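Local coordinates for single-stranded DNA-binding protein WHY3, chloroplastic (Arabidopsis thaliana, PDB 4KOQ) that binds single-stranded DNA in chloroplasts and nucleus, guarding the plastid genome against illegitimate recombination and repressing transcription of a kinesin gene, at residues A[68-71]-A[72-76]; A[75-78]-A[79-83]; A[137-140]-A[141-145]. One frame throughout, in Å; residues are numbered along the deposited sequence.

Interaction 1: A[68-71]-A[72-76]; sequences FSLS and VTEIG. With PO4 (phosphate ion), chain B.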
loop_
_atom_site.group_PDB
_atom_site.type_symbol
_atom_site.label_atom_id
_atom_site.label_comp_id
_atom_site.label_asym_id
_atom_site.label_seq_id
_atom_site.Cartn_x
_atom_site.Cartn_y
_atom_site.Cartn_z
ATOM N N PHE A 68 -10.763 17.415 -16.348
ATOM C CA PHE A 68 -9.575 17.967 -15.750
ATOM C C PHE A 68 -8.586 16.813 -15.612
ATOM O O PHE A 68 -8.980 15.722 -15.216
ATOM C CB PHE A 68 -9.914 18.588 -14.389
ATOM C CG PHE A 68 -8.801 19.458 -13.820
ATOM C CD1 PHE A 68 -8.760 20.807 -14.114
ATOM C CD2 PHE A 68 -7.842 18.936 -12.951
ATOM C CE1 PHE A 68 -7.770 21.627 -13.589
ATOM C CE2 PHE A 68 -6.830 19.755 -12.427
ATOM C CZ PHE A 68 -6.802 21.108 -12.766
ATOM N N SER A 69 -7.341 17.025 -16.020
ATOM C CA SER A 69 -6.298 16.005 -15.923
ATOM C C SER A 69 -5.429 16.174 -14.690
ATOM O O SER A 69 -4.586 17.073 -14.658
ATOM C CB SER A 69 -5.394 16.101 -17.151
ATOM O OG SER A 69 -6.141 15.820 -18.322
ATOM N N LEU A 70 -5.585 15.288 -13.709
ATOM C CA LEU A 70 -4.841 15.395 -12.463
ATOM C C LEU A 70 -3.491 14.744 -12.603
ATOM O O LEU A 70 -3.428 13.540 -12.870
ATOM C CB LEU A 70 -5.567 14.621 -11.354
ATOM C CG LEU A 70 -6.519 15.224 -10.343
ATOM C CD1 LEU A 70 -6.680 14.179 -9.216
ATOM C CD2 LEU A 70 -6.052 16.541 -9.791
ATOM N N SER A 71 -2.430 15.523 -12.441
ATOM C CA SER A 71 -1.068 15.028 -12.527
ATOM C C SER A 71 -0.670 14.261 -11.273
ATOM O O SER A 71 -1.306 14.349 -10.201
ATOM C CB SER A 71 -0.097 16.189 -12.709
ATOM O OG SER A 71 0.019 16.874 -11.475
ATOM N N VAL A 72 0.436 13.539 -11.390
ATOM C CA VAL A 72 1.037 12.880 -10.236
ATOM C C VAL A 72 1.227 13.814 -9.044
ATOM O O VAL A 72 0.909 13.450 -7.912
ATOM C CB VAL A 72 2.362 12.241 -10.692
ATOM C CG1 VAL A 72 3.242 11.908 -9.550
ATOM C CG2 VAL A 72 2.060 11.017 -11.560
ATOM N N THR A 73 1.776 15.010 -9.267
ATOM C CA THR A 73 2.016 15.941 -8.148
ATOM C C THR A 73 0.704 16.382 -7.527
ATOM O O THR A 73 0.587 16.464 -6.331
ATOM C CB THR A 73 2.816 17.185 -8.610
ATOM O OG1 THR A 73 4.085 16.750 -9.107
ATOM C CG2 THR A 73 3.044 18.158 -7.462
ATOM N N GLU A 74 -0.292 16.626 -8.363
ATOM C CA GLU A 74 -1.624 16.994 -7.863
ATOM C C GLU A 74 -2.304 15.902 -7.054
ATOM O O GLU A 74 -2.910 16.174 -6.027
ATOM C CB GLU A 74 -2.499 17.465 -9.030
ATOM C CG GLU A 74 -2.066 18.803 -9.560
ATOM C CD GLU A 74 -2.592 19.164 -10.959
ATOM O OE1 GLU A 74 -3.189 18.320 -11.663
ATOM O OE2 GLU A 74 -2.360 20.330 -11.396
ATOM N N ILE A 75 -2.147 14.650 -7.490
ATOM C CA ILE A 75 -2.546 13.517 -6.702
ATOM C C ILE A 75 -1.821 13.554 -5.383
ATOM O O ILE A 75 -2.404 13.321 -4.338
ATOM C CB ILE A 75 -2.279 12.192 -7.437
ATOM C CG1 ILE A 75 -3.130 12.131 -8.695
ATOM C CG2 ILE A 75 -2.538 11.044 -6.466
ATOM C CD1 ILE A 75 -2.608 11.225 -9.809
ATOM N N GLY A 76 -0.518 13.861 -5.395
ATOM C CA GLY A 76 0.177 13.979 -4.140
ATOM C C GLY A 76 -0.403 15.026 -3.195
ATOM O O GLY A 76 -0.470 14.816 -1.975
HETATM P P PO4 B . -6.864 19.609 -18.461
HETATM O O1 PO4 B . -8.301 19.195 -18.580
HETATM O O2 PO4 B . -6.652 20.967 -19.085
HETATM O O3 PO4 B . -6.411 19.699 -17.045
HETATM O O4 PO4 B . -6.008 18.559 -19.141
#

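Interaction 2: A[75-78]-A[79-83]; sequences IGNL and VSLGP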
loop_
_atom_site.group_PDB
_atom_site.type_symbol
_atom_site.label_atom_id
_atom_site.label_comp_id
_atom_site.label_asym_id
_atom_site.label_seq_id
_atom_site.Cartn_x
_atom_site.Cartn_y
_atom_site.Cartn_z
ATOM N N ILE A 75 -2.147 14.650 -7.490
ATOM C CA ILE A 75 -2.546 13.517 -6.702
ATOM C C ILE A 75 -1.821 13.554 -5.383
ATOM O O ILE A 75 -2.404 13.321 -4.338
ATOM C CB ILE A 75 -2.279 12.192 -7.437
ATOM C CG1 ILE A 75 -3.130 12.131 -8.695
ATOM C CG2 ILE A 75 -2.538 11.044 -6.466
ATOM C CD1 ILE A 75 -2.608 11.225 -9.809
ATOM N N GLY A 76 -0.518 13.861 -5.395
ATOM C CA GLY A 76 0.177 13.979 -4.140
ATOM C C GLY A 76 -0.403 15.026 -3.195
ATOM O O GLY A 76 -0.470 14.816 -1.975
ATOM N N ASN A 77 -0.849 16.142 -3.750
ATOM C CA ASN A 77 -1.500 17.129 -2.924
ATOM C C ASN A 77 -2.741 16.580 -2.248
ATOM O O ASN A 77 -2.959 16.808 -1.068
ATOM C CB ASN A 77 -1.909 18.302 -3.771
ATOM C CG ASN A 77 -1.964 19.572 -2.984
ATOM O OD1 ASN A 77 -2.302 19.587 -1.787
ATOM N ND2 ASN A 77 -1.555 20.636 -3.613
ATOM N N LEU A 78 -3.554 15.876 -3.020
ATOM C CA LEU A 78 -4.818 15.337 -2.511
ATOM C C LEU A 78 -4.586 14.312 -1.442
ATOM O O LEU A 78 -5.338 14.251 -0.479
ATOM C CB LEU A 78 -5.649 14.732 -3.644
ATOM C CG LEU A 78 -6.183 15.780 -4.613
ATOM C CD1 LEU A 78 -6.985 15.127 -5.696
ATOM C CD2 LEU A 78 -7.048 16.731 -3.835
ATOM N N VAL A 79 -3.580 13.452 -1.595
ATOM C CA VAL A 79 -3.383 12.413 -0.595
ATOM C C VAL A 79 -2.702 12.954 0.674
ATOM O O VAL A 79 -2.591 12.240 1.656
ATOM C CB VAL A 79 -2.543 11.158 -1.090
ATOM C CG1 VAL A 79 -3.258 10.426 -2.200
ATOM C CG2 VAL A 79 -1.158 11.552 -1.476
ATOM N N SER A 80 -2.269 14.198 0.668
ATOM C CA SER A 80 -1.635 14.766 1.859
ATOM C C SER A 80 -2.416 15.912 2.467
ATOM O O SER A 80 -1.890 16.612 3.312
ATOM C CB SER A 80 -0.212 15.251 1.560
ATOM O OG SER A 80 -0.161 16.179 0.527
ATOM N N LEU A 81 -3.666 16.114 2.057
ATOM C CA LEU A 81 -4.417 17.234 2.606
ATOM C C LEU A 81 -4.699 17.070 4.096
ATOM O O LEU A 81 -5.188 16.047 4.511
ATOM C CB LEU A 81 -5.753 17.356 1.891
ATOM C CG LEU A 81 -5.735 17.928 0.497
ATOM C CD1 LEU A 81 -7.172 17.976 -0.059
ATOM C CD2 LEU A 81 -5.145 19.364 0.487
ATOM N N GLY A 82 -4.436 18.109 4.877
ATOM C CA GLY A 82 -4.902 18.149 6.249
ATOM C C GLY A 82 -6.422 18.281 6.297
ATOM O O GLY A 82 -7.038 18.642 5.305
ATOM N N PRO A 83 -7.029 18.003 7.454
ATOM C CA PRO A 83 -8.489 18.053 7.632
ATOM C C PRO A 83 -9.128 19.417 7.367
ATOM O O PRO A 83 -10.306 19.451 7.030
ATOM C CB PRO A 83 -8.680 17.682 9.110
ATOM C CG PRO A 83 -7.388 17.119 9.553
ATOM C CD PRO A 83 -6.330 17.739 8.724
HETATM O O HOH W 1 -5.861 13.589 2.451
#

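Interaction 3: A[137-140]-A[141-145]; sequences IPIT and KAEFA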
loop_
_atom_site.group_PDB
_atom_site.type_symbol
_atom_site.label_atom_id
_atom_site.label_comp_id
_atom_site.label_asym_id
_atom_site.label_seq_id
_atom_site.Cartn_x
_atom_site.Cartn_y
_atom_site.Cartn_z
ATOM N N ILE A 137 -19.381 18.996 -6.589
ATOM C CA ILE A 137 -19.885 17.714 -6.112
ATOM C C ILE A 137 -19.339 17.473 -4.720
ATOM O O ILE A 137 -18.159 17.648 -4.471
ATOM C CB ILE A 137 -19.578 16.592 -7.080
ATOM C CG1 ILE A 137 -20.345 15.315 -6.673
ATOM C CG2 ILE A 137 -18.077 16.357 -7.148
ATOM C CD1 ILE A 137 -20.160 14.123 -7.593
ATOM N N PRO A 138 -20.216 17.162 -3.778
ATOM C CA PRO A 138 -19.766 16.788 -2.437
ATOM C C PRO A 138 -19.357 15.316 -2.364
ATOM O O PRO A 138 -19.989 14.445 -2.980
ATOM C CB PRO A 138 -21.014 17.010 -1.580
ATOM C CG PRO A 138 -22.131 16.768 -2.513
ATOM C CD PRO A 138 -21.678 17.175 -3.886
ATOM N N ILE A 139 -18.289 15.071 -1.627
ATOM C CA ILE A 139 -17.666 13.747 -1.513
ATOM C C ILE A 139 -17.635 13.470 -0.011
ATOM O O ILE A 139 -17.058 14.262 0.739
ATOM C CB ILE A 139 -16.202 13.828 -2.096
ATOM C CG1 ILE A 139 -16.202 14.335 -3.561
ATOM C CG2 ILE A 139 -15.454 12.518 -2.054
ATOM C CD1 ILE A 139 -16.983 13.432 -4.503
ATOM N N THR A 140 -18.237 12.380 0.435
ATOM C CA THR A 140 -18.196 12.025 1.863
ATOM C C THR A 140 -16.814 11.630 2.290
ATOM O O THR A 140 -15.971 11.269 1.462
ATOM C CB THR A 140 -19.155 10.868 2.235
ATOM O OG1 THR A 140 -18.733 9.649 1.604
ATOM C CG2 THR A 140 -20.629 11.190 1.846
ATOM N N LYS A 141 -16.572 11.615 3.608
ATOM C CA LYS A 141 -15.290 11.150 4.142
ATOM C C LYS A 141 -14.983 9.716 3.651
ATOM O O LYS A 141 -13.829 9.415 3.323
ATOM C CB LYS A 141 -15.310 11.207 5.691
ATOM C CG LYS A 141 -14.064 10.717 6.377
ATOM C CD LYS A 141 -14.252 10.823 7.893
ATOM C CE LYS A 141 -13.070 10.307 8.674
ATOM N NZ LYS A 141 -13.458 10.122 10.119
ATOM N N ALA A 142 -16.003 8.859 3.614
ATOM C CA ALA A 142 -15.848 7.467 3.164
ATOM C C ALA A 142 -15.492 7.384 1.690
ATOM O O ALA A 142 -14.624 6.624 1.284
ATOM C CB ALA A 142 -17.109 6.712 3.415
ATOM N N GLU A 143 -16.145 8.201 0.875
ATOM C CA GLU A 143 -15.837 8.235 -0.558
ATOM C C GLU A 143 -14.442 8.800 -0.789
ATOM O O GLU A 143 -13.687 8.319 -1.640
ATOM C CB GLU A 143 -16.901 9.066 -1.323
ATOM C CG GLU A 143 -18.245 8.391 -1.423
ATOM C CD GLU A 143 -19.417 9.341 -1.697
ATOM O OE1 GLU A 143 -19.300 10.578 -1.515
ATOM O OE2 GLU A 143 -20.463 8.824 -2.115
ATOM N N PHE A 144 -14.068 9.807 -0.024
ATOM C CA PHE A 144 -12.744 10.383 -0.165
ATOM C C PHE A 144 -11.688 9.362 0.257
ATOM O O PHE A 144 -10.602 9.291 -0.327
ATOM C CB PHE A 144 -12.622 11.716 0.595
ATOM C CG PHE A 144 -11.397 12.497 0.234
ATOM C CD1 PHE A 144 -11.302 13.099 -1.013
ATOM C CD2 PHE A 144 -10.367 12.653 1.123
ATOM C CE1 PHE A 144 -10.132 13.811 -1.377
ATOM C CE2 PHE A 144 -9.208 13.379 0.771
ATOM C CZ PHE A 144 -9.116 13.952 -0.482
ATOM N N ALA A 145 -11.982 8.546 1.271
ATOM C CA ALA A 145 -11.037 7.505 1.691
ATOM C C ALA A 145 -10.763 6.456 0.594
ATOM O O ALA A 145 -9.627 5.945 0.473
ATOM C CB ALA A 145 -11.542 6.774 3.003
#

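Interaction 1: A[68-71]-A[72-76]
A capping box opens helix 72-79 of the Whirly domain, where Ser71 and Glu74 exchange bonds as the chain leaves strand 59-70. Ser71 OG accepts from Glu74 N at 3.1 Å, standing in for the carbonyl that the first turn lacks. The return bond runs from Ser71 N to Glu74 OE1 at 3.0 Å and is nearly straight, although the donor meets the carboxylate from above its plane. Both halves depend on the first torsions: Ser71 OG sits between its backbone N and carbonyl carbon (chi1 74°), facing the helix, while Glu74 CG lies anti to its carbonyl carbon and beside the backbone N (chi1 -71°), the chain beyond CG running extended, back along the strand. The helix proper begins with Ile75 N donating to Ser71 O at 2.9 Å.

Next to the box, Leu70 spreads its two methyls: CD2 lies against Glu74 CB at 3.7 Å, and CD1 reaches Ile75 CG1 at 4.1 Å. Phe68, its ring stacked with that of His91, carries phosphate O3 over one face. The same phosphate oxygen takes the Ser69 N-H at 3.0 Å, Ser69 OG donates to O4, and His91 and Lys105 also bind this ion, which probably came from the crystallisation liquor.

With an alanine at Glu74, the Ser71 N-H would probably lose its acceptor and His91 NE2 its carboxylate partner. Glu74 thus divides its carboxylate, OE1 going to the backbone and OE2 to His91, so one acidic group caps the first turn and bonds to strand 87-91; its negative charge is probably favoured by the helix dipole.

Interaction 2: A[75-78]-A[79-83]
Val79 N donates to Ile75 O at 3.0 Å, closing a regular alpha-helical turn, after which the backbone slackens: Ser80 N reaches Asn77 O at 3.2 Å and makes a weak bond with Gly76 O. This is the C-terminal end of helix 72-79, where the Whirly chain unwinds into the loop leading to strand 87-91. The bond to Asn77 O is that of a tighter turn, and its donor stands well above the carbonyl plane.

The Ser80 hydroxyl supplies a further bond. With OG between its backbone N and carbonyl carbon (chi1 56°), it turns back onto the helix and donates to Gly76 O at 2.9 Å, tilted from that carbonyl plane. Gly76 O is gripped by both the side chain and, weakly, the backbone of one residue, while Val79 CG2 packs beside the same oxygen at 3.4 Å.

Apolar side chains accompany the turn. Leu78 and Leu81 lie side by side, pointing the same way, with Leu78 CD2 4.0 Å from Leu81 CD1, and both touch Cys87 and Val109, so Leu81 continues into the loop the apolar surface that Leu78 presents from the helix. Leu81 CD2 also meets the Asn77 amide oxygen OD1 at 3.6 Å, the Asn77 side chain swinging toward the loop although its CB starts out away from it. A second subunit borders the turn, its Ala145 resting on Val79 and Ser80 and its Ala142 on Asn77. One water spans the exit, donating to Leu78 O at 3.0 Å and to Leu81 O at 3.3 Å.

Interaction 3: A[137-140]-A[141-145]
With OG1 between the backbone N and carbonyl carbon (chi1 66°), Thr140 turns its hydroxyl to the helix, while Glu143, its CG anti to the carbonyl carbon (chi1 -71°) and its chain extended beyond, brings its carboxylate back to the strand. Together they form a capping box where strand 131-140 of the Whirly domain passes into the long helix 141-158. Thr140 OG1 accepts from Glu143 N at 3.1 Å, and Thr140 N donates to Glu143 OE1 at 2.9 Å. That second bond uses the anti side of the carboxylate, with the donor somewhat out of its plane. Phe144 N then closes the first full turn on Thr140 O at 2.8 Å.

The threonine methyl adds a contact to the carboxylate: Thr140 CG2 lies 3.7 Å from Glu143 OE1. Glu143 OE1 also forms a salt bridge with Lys17, which lies in the segment probably required for binding single-stranded DNA and which further donates to Pro138 O. The oxygen thus serves a backbone N-H and a lysine at once, and the positive charge is likely to favour its ionised form.

Beside the box, Ile139 presents CG2 to the helix, crossing the Glu143 side chain and touching its CB at 3.8 Å. Lys141, extended along its whole length, reaches Glu85 of a neighbouring subunit in a salt bridge, and Asn77 of that subunit packs on Ala142. Ile139 CG2 also approaches the Phe144 ring at its edge, near the ring plane, and lies 4.0 Å from Phe144 CB.

In the fold
Interactions 1 and 3 show one solution used twice: each ends the fourth strand of an antiparallel sheet and starts a helix with a capping box. Their glutamates differ in outside partner, a histidine for 68-76 and a lysine for 137-145. Interaction 2 closes the helix that interaction 1 opens, sharing Ile75 and Gly76; its serine hydroxyl donates to a helix carbonyl, whereas the hydroxyls of the boxes accept from a backbone N-H. All three are partly buried and border neighbouring subunits. Interaction 1 is deepest, its centre about 6 Å from the centre of the chain, against 13 and 15 Å for interactions 2 and 3. Leu78 of interaction 2 touches both of the others, at Leu70 and Phe144.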